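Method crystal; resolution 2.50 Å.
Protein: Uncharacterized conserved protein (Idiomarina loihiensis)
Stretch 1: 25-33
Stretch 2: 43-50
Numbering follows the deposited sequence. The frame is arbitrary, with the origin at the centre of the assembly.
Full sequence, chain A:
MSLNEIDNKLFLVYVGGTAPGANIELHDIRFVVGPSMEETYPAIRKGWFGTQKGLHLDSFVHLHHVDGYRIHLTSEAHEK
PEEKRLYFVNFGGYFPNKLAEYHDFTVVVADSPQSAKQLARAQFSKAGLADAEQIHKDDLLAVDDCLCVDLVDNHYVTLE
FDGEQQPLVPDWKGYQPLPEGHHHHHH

Stretch 1, residues 25-33: ELHDIRFVV
Stretch 2 (43-50) AIRKGWFG

No direct hydrogen bond joins the two stretches; a single water does the polar bridging, donating to Asp-28 OD2 (2.6 Å) and to Gly-47 O (2.9 Å) and weakly accepting from Phe-49 N (3.0 Å). Residues 26-33 form an extended strand (phi -102° to -139°, psi 124° to 162°), and the helix entering at Ala-43 runs roughly against it, the axes 141° apart and 9.0 Å at closest approach. The register falls on alternate strand residues: CA to CA, Leu-26 to Gly-50 is 8.5 Å, Asp-28 to Trp-48 7.6 Å, Arg-30 to Ile-44 7.0 Å and Val-32 to Ala-43 6.6 Å. These four strand residues point toward the second stretch, while His-27 and Val-33 point away.

At the helical end, Val-32 (chi1 m) sets CG1 3.8 Å from Ala-43 CB and 4.0 Å from CG1 of Ile-44 (m, t), a small apolar patch. Arg-30 (m, m, m, chi4 171°) curls back so that NH1 donates to Asp-28 OD2 at 3.0 Å, a salt bridge within the strand. Its guanidinium lays one face under Gly-47 O, 3.2 Å from CZ; NE lies 3.3 Å from that oxygen, but the angle is too poor for a hydrogen bond. Glycine leaves room here, since an ideal CB on Gly-47 would come 2.9 Å from Arg-30 NE. Trp-48 N donates a hydrogen bond to Ile-44 O at 2.9 Å, after which the chain extends at Trp-48 (phi/psi -65°/124°).

Although its CB points away, Trp-48 (chi1 t, chi2 -116°) brings its ring end back to the strand: CH2 is 3.6 Å from Leu-26 O, and CZ3 is 4.0 Å from Asp-28 CB (chi1 t). Phe-49 (chi1 p, chi2 -82°) offers its ring edge to Leu-26 (m, t), Phe-49 CZ to Leu-26 CD1 3.7 Å, closing the contact with apolar packing.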

ATOM      1  N   GLU A  25      -1.392   3.275  -6.611  1.00 38.57           N
ATOM      2  CA  GLU A  25      -0.509   2.118  -6.686  1.00 41.80           C
ATOM      3  C   GLU A  25      -0.497   1.403  -5.331  1.00 40.07           C
ATOM      4  O   GLU A  25      -0.441   2.042  -4.278  1.00 41.29           O
ATOM      5  CB  GLU A  25       0.907   2.598  -7.030  1.00 43.90           C
ATOM      6  CG  GLU A  25       1.781   1.615  -7.788  1.00 62.38           C
ATOM      7  CD  GLU A  25       1.784   1.848  -9.292  1.00 63.72           C
ATOM      8  OE1 GLU A  25       2.735   1.396  -9.958  1.00 74.31           O
ATOM      9  OE2 GLU A  25       0.848   2.480  -9.814  1.00 63.15           O
ATOM     10  N   LEU A  26      -0.570   0.080  -5.359  1.00 34.03           N
ATOM     11  CA  LEU A  26      -0.541  -0.706  -4.131  1.00 37.83           C
ATOM     12  C   LEU A  26       0.763  -1.472  -4.067  1.00 38.70           C
ATOM     13  O   LEU A  26       1.435  -1.644  -5.087  1.00 40.39           O
ATOM     14  CB  LEU A  26      -1.722  -1.675  -4.085  1.00 35.77           C
ATOM     15  CG  LEU A  26      -3.027  -1.070  -4.586  1.00 40.68           C
ATOM     16  CD1 LEU A  26      -3.919  -2.152  -5.121  1.00 35.23           C
ATOM     17  CD2 LEU A  26      -3.721  -0.251  -3.505  1.00 39.03           C
ATOM     18  N   HIS A  27       1.117  -1.927  -2.867  1.00 36.37           N
ATOM     19  CA  HIS A  27       2.360  -2.657  -2.649  1.00 36.25           C
ATOM     20  C   HIS A  27       2.141  -3.911  -1.807  1.00 35.96           C
ATOM     21  O   HIS A  27       1.341  -3.902  -0.881  1.00 38.38           O
ATOM     22  CB  HIS A  27       3.389  -1.755  -1.964  1.00 31.68           C
ATOM     23  CG  HIS A  27       3.776  -0.561  -2.777  1.00 47.17           C
ATOM     24  ND1 HIS A  27       3.031   0.599  -2.794  1.00 52.66           N
ATOM     25  CD2 HIS A  27       4.821  -0.352  -3.611  1.00 41.94           C
ATOM     26  CE1 HIS A  27       3.602   1.472  -3.603  1.00 57.51           C
ATOM     27  NE2 HIS A  27       4.688   0.919  -4.113  1.00 57.45           N
ATOM     28  N   ASP A  28       2.872  -4.974  -2.123  1.00 29.06           N
ATOM     29  CA  ASP A  28       2.846  -6.203  -1.333  1.00 37.62           C
ATOM     30  C   ASP A  28       4.267  -6.751  -1.147  1.00 36.87           C
ATOM     31  O   ASP A  28       5.167  -6.435  -1.926  1.00 33.89           O
ATOM     32  CB  ASP A  28       1.947  -7.258  -2.005  1.00 37.82           C
ATOM     33  CG  ASP A  28       1.588  -8.416  -1.078  1.00 40.91           C
ATOM     34  OD1 ASP A  28       1.630  -8.227   0.154  1.00 47.38           O
ATOM     35  OD2 ASP A  28       1.255  -9.515  -1.577  1.00 42.61           O
ATOM     36  N   ILE A  29       4.449  -7.558  -0.104  1.00 39.16           N
ATOM     37  CA  ILE A  29       5.688  -8.277   0.153  1.00 36.90           C
ATOM     38  C   ILE A  29       5.518  -9.730  -0.274  1.00 43.91           C
ATOM     39  O   ILE A  29       4.586 -10.403   0.170  1.00 49.27           O
ATOM     40  CB  ILE A  29       6.048  -8.218   1.652  1.00 46.81           C
ATOM     41  CG1 ILE A  29       6.462  -6.798   2.056  1.00 39.98           C
ATOM     42  CG2 ILE A  29       7.133  -9.234   2.011  1.00 47.89           C
ATOM     43  CD1 ILE A  29       7.851  -6.430   1.630  1.00 58.60           C
ATOM     44  N   ARG A  30       6.402 -10.202  -1.153  1.00 39.99           N
ATOM     45  CA  ARG A  30       6.411 -11.609  -1.557  1.00 38.27           C
ATOM     46  C   ARG A  30       7.690 -12.317  -1.092  1.00 41.21           C
ATOM     47  O   ARG A  30       8.762 -11.706  -1.015  1.00 39.05           O
ATOM     48  CB  ARG A  30       6.274 -11.762  -3.080  1.00 32.89           C
ATOM     49  CG  ARG A  30       5.128 -10.999  -3.748  1.00 41.67           C
ATOM     50  CD  ARG A  30       3.762 -11.292  -3.128  1.00 45.31           C
ATOM     51  NE  ARG A  30       3.380 -12.698  -3.220  1.00 44.79           N
ATOM     52  CZ  ARG A  30       2.321 -13.229  -2.614  1.00 47.46           C
ATOM     53  NH1 ARG A  30       1.519 -12.477  -1.867  1.00 40.41           N
ATOM     54  NH2 ARG A  30       2.063 -14.520  -2.750  1.00 38.41           N
ATOM     55  N   PHE A  31       7.562 -13.605  -0.786  1.00 37.52           N
ATOM     56  CA  PHE A  31       8.708 -14.465  -0.547  1.00 36.48           C
ATOM     57  C   PHE A  31       8.883 -15.360  -1.756  1.00 39.60           C
ATOM     58  O   PHE A  31       7.927 -15.990  -2.200  1.00 44.30           O
ATOM     59  CB  PHE A  31       8.514 -15.296   0.721  1.00 40.83           C
ATOM     60  CG  PHE A  31       8.592 -14.490   1.985  1.00 47.13           C
ATOM     61  CD1 PHE A  31       7.444 -13.910   2.531  1.00 39.32           C
ATOM     62  CD2 PHE A  31       9.819 -14.293   2.623  1.00 45.64           C
ATOM     63  CE1 PHE A  31       7.518 -13.148   3.698  1.00 44.77           C
ATOM     64  CE2 PHE A  31       9.905 -13.538   3.793  1.00 47.08           C
ATOM     65  CZ  PHE A  31       8.752 -12.966   4.333  1.00 50.42           C
ATOM     66  N   VAL A  32      10.099 -15.395  -2.301  1.00 37.20           N
ATOM     67  CA  VAL A  32      10.394 -16.164  -3.514  1.00 38.13           C
ATOM     68  C   VAL A  32      11.749 -16.867  -3.406  1.00 42.73           C
ATOM     69  O   VAL A  32      12.638 -16.401  -2.688  1.00 39.27           O
ATOM     70  CB  VAL A  32      10.370 -15.289  -4.799  1.00 35.81           C
ATOM     71  CG1 VAL A  32       8.941 -14.951  -5.209  1.00 36.78           C
ATOM     72  CG2 VAL A  32      11.208 -14.014  -4.627  1.00 35.04           C
ATOM     73  N   VAL A  33      11.895 -17.987  -4.116  1.00 38.85           N
ATOM     74  CA  VAL A  33      13.117 -18.784  -4.081  1.00 34.47           C
ATOM     75  C   VAL A  33      13.694 -19.011  -5.480  1.00 38.56           C
ATOM     76  O   VAL A  33      12.994 -19.471  -6.376  1.00 48.54           O
ATOM     77  CB  VAL A  33      12.890 -20.143  -3.362  1.00 37.87           C
ATOM     78  CG1 VAL A  33      14.087 -21.076  -3.531  1.00 37.33           C
ATOM     79  CG2 VAL A  33      12.640 -19.927  -1.891  1.00 35.37           C
ATOM     80  N   ALA A  43       7.603 -16.295 -10.420  1.00 43.41           N
ATOM     81  CA  ALA A  43       6.983 -16.489  -9.118  1.00 40.73           C
ATOM     82  C   ALA A  43       6.487 -15.176  -8.524  1.00 42.09           C
ATOM     83  O   ALA A  43       5.526 -15.167  -7.757  1.00 51.36           O
ATOM     84  CB  ALA A  43       7.946 -17.180  -8.165  1.00 37.81           C
ATOM     85  N   ILE A  44       7.147 -14.074  -8.874  1.00 41.62           N
ATOM     86  CA  ILE A  44       6.699 -12.752  -8.449  1.00 42.30           C
ATOM     87  C   ILE A  44       5.415 -12.391  -9.181  1.00 42.51           C
ATOM     88  O   ILE A  44       4.419 -12.014  -8.550  1.00 44.63           O
ATOM     89  CB  ILE A  44       7.770 -11.673  -8.689  1.00 40.88           C
ATOM     90  CG1 ILE A  44       8.975 -11.935  -7.793  1.00 35.11           C
ATOM     91  CG2 ILE A  44       7.206 -10.276  -8.402  1.00 33.33           C
ATOM     92  CD1 ILE A  44      10.158 -11.058  -8.104  1.00 42.22           C
ATOM     93  N   ARG A  45       5.443 -12.542 -10.505  1.00 40.23           N
ATOM     94  CA  ARG A  45       4.268 -12.304 -11.351  1.00 46.51           C
ATOM     95  C   ARG A  45       3.044 -13.115 -10.941  1.00 44.89           C
ATOM     96  O   ARG A  45       1.943 -12.572 -10.889  1.00 51.95           O
ATOM     97  CB  ARG A  45       4.589 -12.539 -12.825  1.00 39.27           C
ATOM     98  CG  ARG A  45       5.391 -11.413 -13.449  1.00 49.36           C
ATOM     99  CD  ARG A  45       5.132 -11.324 -14.943  1.00 57.97           C
ATOM    100  NE  ARG A  45       5.601 -10.065 -15.523  1.00 64.71           N
ATOM    101  CZ  ARG A  45       4.926  -8.916 -15.495  1.00 62.83           C
ATOM    102  NH1 ARG A  45       5.447  -7.832 -16.056  1.00 56.22           N
ATOM    103  NH2 ARG A  45       3.737  -8.840 -14.901  1.00 63.74           N
ATOM    104  N   LYS A  46       3.240 -14.392 -10.616  1.00 42.20           N
ATOM    105  CA  LYS A  46       2.117 -15.246 -10.226  1.00 50.05           C
ATOM    106  C   LYS A  46       1.676 -15.058  -8.771  1.00 50.04           C
ATOM    107  O   LYS A  46       0.570 -15.454  -8.402  1.00 58.49           O
ATOM    108  CB  LYS A  46       2.382 -16.724 -10.562  1.00 55.25           C
ATOM    109  CG  LYS A  46       3.215 -17.500  -9.556  1.00 73.61           C
ATOM    110  CD  LYS A  46       2.959 -19.009  -9.668  1.00 96.65           C
ATOM    111  CE  LYS A  46       3.466 -19.601 -10.987  1.00103.01           C
ATOM    112  NZ  LYS A  46       3.215 -21.072 -11.075  1.00104.70           N
ATOM    113  N   GLY A  47       2.533 -14.453  -7.953  1.00 48.31           N
ATOM    114  CA  GLY A  47       2.186 -14.149  -6.564  1.00 42.23           C
ATOM    115  C   GLY A  47       1.526 -12.786  -6.394  1.00 46.87           C
ATOM    116  O   GLY A  47       0.843 -12.544  -5.394  1.00 44.93           O
ATOM    117  N   TRP A  48       1.734 -11.897  -7.367  1.00 39.54           N
ATOM    118  CA  TRP A  48       1.119 -10.560  -7.363  1.00 42.60           C
ATOM    119  C   TRP A  48      -0.397 -10.654  -7.495  1.00 37.78           C
ATOM    120  O   TRP A  48      -0.899 -11.255  -8.429  1.00 43.20           O
ATOM    121  CB  TRP A  48       1.706  -9.685  -8.480  1.00 32.59           C
ATOM    122  CG  TRP A  48       1.041  -8.349  -8.633  1.00 34.26           C
ATOM    123  CD1 TRP A  48       0.341  -7.908  -9.719  1.00 33.15           C
ATOM    124  CD2 TRP A  48       1.021  -7.272  -7.679  1.00 26.33           C
ATOM    125  NE1 TRP A  48      -0.108  -6.628  -9.504  1.00 37.85           N
ATOM    126  CE2 TRP A  48       0.285  -6.217  -8.259  1.00 26.39           C
ATOM    127  CE3 TRP A  48       1.554  -7.096  -6.397  1.00 28.68           C
ATOM    128  CZ2 TRP A  48       0.060  -5.008  -7.601  1.00 32.30           C
ATOM    129  CZ3 TRP A  48       1.326  -5.888  -5.740  1.00 24.92           C
ATOM    130  CH2 TRP A  48       0.587  -4.865  -6.344  1.00 29.00           C
ATOM    131  N   PHE A  49      -1.109 -10.065  -6.543  1.00 37.59           N
ATOM    132  CA  PHE A  49      -2.558 -10.227  -6.428  1.00 36.97           C
ATOM    133  C   PHE A  49      -3.328  -9.383  -7.441  1.00 39.88           C
ATOM    134  O   PHE A  49      -4.494  -9.668  -7.735  1.00 36.42           O
ATOM    135  CB  PHE A  49      -3.012  -9.859  -5.005  1.00 29.26           C
ATOM    136  CG  PHE A  49      -3.001  -8.384  -4.733  1.00 37.54           C
ATOM    137  CD1 PHE A  49      -1.819  -7.742  -4.373  1.00 33.29           C
ATOM    138  CD2 PHE A  49      -4.173  -7.624  -4.858  1.00 29.39           C
ATOM    139  CE1 PHE A  49      -1.802  -6.376  -4.129  1.00 39.52           C
ATOM    140  CE2 PHE A  49      -4.160  -6.256  -4.630  1.00 37.03           C
ATOM    141  CZ  PHE A  49      -2.975  -5.629  -4.263  1.00 37.80           C
ATOM    142  N   GLY A  50      -2.676  -8.328  -7.935  1.00 42.27           N
ATOM    143  CA  GLY A  50      -3.328  -7.306  -8.746  1.00 39.20           C
ATOM    144  C   GLY A  50      -3.126  -7.470 -10.238  1.00 39.51           C
ATOM    145  O   GLY A  50      -2.924  -8.577 -10.729  1.00 42.51           O
TER
HETATM  146  O   HOH W   1       0.612  -9.981  -4.057  1.00 41.35           O